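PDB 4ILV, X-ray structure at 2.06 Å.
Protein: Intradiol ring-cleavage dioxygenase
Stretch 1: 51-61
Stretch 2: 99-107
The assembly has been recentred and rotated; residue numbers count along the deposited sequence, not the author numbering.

Stretch 1 51-61: PRTSLVTSSTP
Stretch 2, residues 99-107: GFAFRGHQF

Contact between residues 51-61, an irregular segment, and residues 99-107, a type II turn (Phe100 to Arg103) leading into a strand (103-107). The backbones meet in a single beta bridge, Pro51 with His105 (CA-CA 4.9 Å); Arg52 then lies nearest Gly104 (CA-CA 5.3 Å) and Leu55 nearest Phe102 (CA-CA 5.4 Å), so the segments run in opposite directions. At the bridge Arg52 N donates to His105 O (2.9 Å), which also receives a CA-H...O contact from Pro51 CA (3.3 Å). His105 (chi1 70°, p; chi2 -97°) has its CA-to-CB bond directed away, yet its ring returns to lay one face against Pro51 CA, with NE2 3.7 Å from Pro51 CB.

Arg52 (phi/psi -167/145) also starts away, but chi1 p (52°) followed by t, t (-174°, 166°) extends it to the turn, where NE and NH1 both donate to Arg103 O (each 3.0 Å), the acceptor lying near the guanidinium plane. Arg52 NH1 is also 2.8 Å from Phe100 O, the carbonyl that accepts the turn's weak hydrogen bond from Arg103 N (3.0 Å). Gly104 (-173/146) leaves room for this path: an ideal CB there would lie 2.8 Å from both Arg52 CG and Leu55 CD2.

Leu55 (m, t; -56°, -177°) has its CA-to-CB bond directed toward the other stretch, with Leu55 CD2 3.8 Å from Gly104 N. Phe102, with positive phi (60/31), starts away, but chi1 m (-71°) and chi2 -77° bring its ring back: Leu55 O lies over one face, Val56 CG1 (m) is 3.6 Å from CE1, and Thr60 CG2 (m) is 3.8 Å from CZ. Thr60 closes a type I turn, Thr57 to Thr60, and its OG1 accepts from Thr57 N (2.8 Å).

One water donates to Leu55 O (2.7 Å) and accepts from Phe102 N (2.8 Å); another donates to Arg52 O (2.8 Å) and accepts from Gln106 NE2 (2.9 Å).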

# COMPACT_ATOMS: atom_id res chain seq x y z
N PRO A 51 -0.89 -5.07 -14.25
CA PRO A 51 -0.50 -3.67 -14.07
C PRO A 51 -1.72 -2.74 -14.07
O PRO A 51 -2.46 -2.68 -15.07
CB PRO A 51 0.39 -3.40 -15.28
CG PRO A 51 -0.14 -4.35 -16.35
CD PRO A 51 -0.65 -5.56 -15.62
N ARG A 52 -1.92 -2.03 -12.96
CA ARG A 52 -2.96 -1.01 -12.85
C ARG A 52 -2.78 -0.16 -11.60
O ARG A 52 -2.39 -0.67 -10.55
CB ARG A 52 -4.36 -1.66 -12.81
CG ARG A 52 -4.52 -2.75 -11.76
CD ARG A 52 -5.91 -3.44 -11.90
NE ARG A 52 -5.99 -4.69 -11.14
CZ ARG A 52 -6.90 -5.65 -11.37
NH1 ARG A 52 -6.89 -6.77 -10.65
NH2 ARG A 52 -7.79 -5.52 -12.34
N THR A 53 -3.11 1.13 -11.69
CA THR A 53 -3.03 2.00 -10.52
C THR A 53 -4.39 2.11 -9.85
O THR A 53 -4.49 2.54 -8.70
CB THR A 53 -2.60 3.40 -10.90
OG1 THR A 53 -3.53 3.91 -11.87
CG2 THR A 53 -1.19 3.39 -11.50
N SER A 54 -5.44 1.72 -10.58
CA SER A 54 -6.79 1.76 -10.02
C SER A 54 -7.33 0.36 -9.77
O SER A 54 -7.34 -0.47 -10.68
CB SER A 54 -7.72 2.54 -10.94
OG SER A 54 -9.04 2.56 -10.43
N LEU A 55 -7.80 0.10 -8.56
CA LEU A 55 -8.31 -1.23 -8.21
C LEU A 55 -9.83 -1.24 -8.17
O LEU A 55 -10.43 -2.28 -7.92
CB LEU A 55 -7.80 -1.65 -6.84
CG LEU A 55 -6.28 -1.65 -6.65
CD1 LEU A 55 -5.92 -2.15 -5.26
CD2 LEU A 55 -5.58 -2.49 -7.73
N VAL A 56 -10.45 -0.09 -8.37
CA VAL A 56 -11.89 0.03 -8.16
C VAL A 56 -12.57 0.83 -9.25
O VAL A 56 -11.91 1.48 -10.05
CB VAL A 56 -12.20 0.73 -6.83
CG1 VAL A 56 -11.54 -0.01 -5.67
CG2 VAL A 56 -11.74 2.19 -6.86
N THR A 57 -13.90 0.76 -9.27
CA THR A 57 -14.70 1.64 -10.10
C THR A 57 -15.67 2.39 -9.20
O THR A 57 -15.65 2.25 -7.97
CB THR A 57 -15.50 0.87 -11.17
OG1 THR A 57 -16.70 0.37 -10.60
CG2 THR A 57 -14.69 -0.28 -11.74
N SER A 58 -16.53 3.20 -9.81
CA SER A 58 -17.59 3.90 -9.09
C SER A 58 -18.57 2.91 -8.48
O SER A 58 -19.20 3.19 -7.45
CB SER A 58 -18.32 4.85 -10.04
OG SER A 58 -17.39 5.58 -10.81
N SER A 59 -18.70 1.75 -9.12
CA SER A 59 -19.61 0.69 -8.67
C SER A 59 -19.02 -0.25 -7.60
O SER A 59 -19.74 -1.07 -7.03
CB SER A 59 -20.05 -0.11 -9.88
OG SER A 59 -18.91 -0.42 -10.66
N THR A 60 -17.72 -0.16 -7.36
CA THR A 60 -17.11 -0.93 -6.29
C THR A 60 -17.65 -0.44 -4.95
O THR A 60 -17.57 0.75 -4.65
CB THR A 60 -15.58 -0.74 -6.28
OG1 THR A 60 -15.04 -1.14 -7.55
CG2 THR A 60 -14.93 -1.55 -5.16
N PRO A 61 -18.19 -1.35 -4.12
CA PRO A 61 -18.66 -0.96 -2.78
C PRO A 61 -17.50 -0.60 -1.85
O PRO A 61 -16.42 -1.21 -1.93
CB PRO A 61 -19.37 -2.21 -2.29
CG PRO A 61 -18.74 -3.33 -3.05
CD PRO A 61 -18.42 -2.77 -4.41
N GLY A 99 -9.20 -15.01 -8.01
CA GLY A 99 -8.77 -14.02 -8.99
C GLY A 99 -7.80 -12.98 -8.46
O GLY A 99 -7.04 -13.23 -7.51
N PHE A 100 -7.85 -11.78 -9.03
CA PHE A 100 -6.90 -10.74 -8.67
C PHE A 100 -7.58 -9.44 -8.30
O PHE A 100 -6.98 -8.36 -8.38
CB PHE A 100 -5.87 -10.54 -9.79
CG PHE A 100 -4.90 -11.68 -9.92
CD1 PHE A 100 -3.65 -11.62 -9.33
CD2 PHE A 100 -5.24 -12.82 -10.63
CE1 PHE A 100 -2.76 -12.67 -9.44
CE2 PHE A 100 -4.35 -13.88 -10.75
CZ PHE A 100 -3.11 -13.80 -10.15
N ALA A 101 -8.84 -9.52 -7.88
CA ALA A 101 -9.50 -8.32 -7.37
C ALA A 101 -8.66 -7.74 -6.22
O ALA A 101 -8.14 -8.47 -5.38
CB ALA A 101 -10.92 -8.62 -6.92
N PHE A 102 -8.52 -6.42 -6.22
CA PHE A 102 -7.74 -5.72 -5.20
C PHE A 102 -6.29 -6.12 -5.15
O PHE A 102 -5.64 -6.09 -4.10
CB PHE A 102 -8.41 -5.81 -3.83
CG PHE A 102 -9.64 -4.99 -3.74
CD1 PHE A 102 -9.55 -3.61 -3.59
CD2 PHE A 102 -10.89 -5.56 -3.88
CE1 PHE A 102 -10.68 -2.83 -3.54
CE2 PHE A 102 -12.04 -4.78 -3.83
CZ PHE A 102 -11.93 -3.41 -3.66
N ARG A 103 -5.78 -6.49 -6.32
CA ARG A 103 -4.37 -6.74 -6.54
C ARG A 103 -3.97 -5.97 -7.79
O ARG A 103 -4.65 -6.04 -8.82
CB ARG A 103 -4.11 -8.24 -6.72
CG ARG A 103 -4.73 -9.11 -5.63
CD ARG A 103 -4.40 -10.58 -5.80
NE ARG A 103 -5.00 -11.41 -4.76
CZ ARG A 103 -4.45 -11.63 -3.57
NH1 ARG A 103 -5.07 -12.41 -2.69
NH2 ARG A 103 -3.28 -11.06 -3.25
N GLY A 104 -2.88 -5.22 -7.72
CA GLY A 104 -2.40 -4.50 -8.88
C GLY A 104 -1.05 -3.84 -8.63
O GLY A 104 -0.78 -3.41 -7.52
N HIS A 105 -0.20 -3.78 -9.65
CA HIS A 105 1.12 -3.17 -9.50
C HIS A 105 1.35 -2.02 -10.47
O HIS A 105 0.62 -1.88 -11.47
CB HIS A 105 2.23 -4.22 -9.67
CG HIS A 105 2.39 -4.72 -11.07
ND1 HIS A 105 1.81 -5.90 -11.51
CD2 HIS A 105 3.07 -4.22 -12.13
CE1 HIS A 105 2.13 -6.09 -12.78
NE2 HIS A 105 2.89 -5.09 -13.18
N GLN A 106 2.38 -1.23 -10.18
CA GLN A 106 2.73 -0.06 -10.98
C GLN A 106 4.21 0.26 -10.83
O GLN A 106 4.88 -0.30 -9.97
CB GLN A 106 1.91 1.15 -10.54
CG GLN A 106 2.19 1.58 -9.10
CD GLN A 106 1.29 2.69 -8.64
OE1 GLN A 106 1.60 3.87 -8.80
NE2 GLN A 106 0.15 2.33 -8.04
N PHE A 107 4.70 1.16 -11.68
CA PHE A 107 6.09 1.61 -11.63
C PHE A 107 6.13 3.11 -11.41
O PHE A 107 5.28 3.84 -11.94
CB PHE A 107 6.81 1.26 -12.94
CG PHE A 107 6.96 -0.21 -13.16
CD1 PHE A 107 8.12 -0.87 -12.78
CD2 PHE A 107 5.93 -0.95 -13.72
CE1 PHE A 107 8.26 -2.24 -12.97
CE2 PHE A 107 6.06 -2.32 -13.91
CZ PHE A 107 7.23 -2.96 -13.54
O HOH W 1 -0.60 -0.50 -8.36
O HOH W 2 -9.39 -4.78 -8.34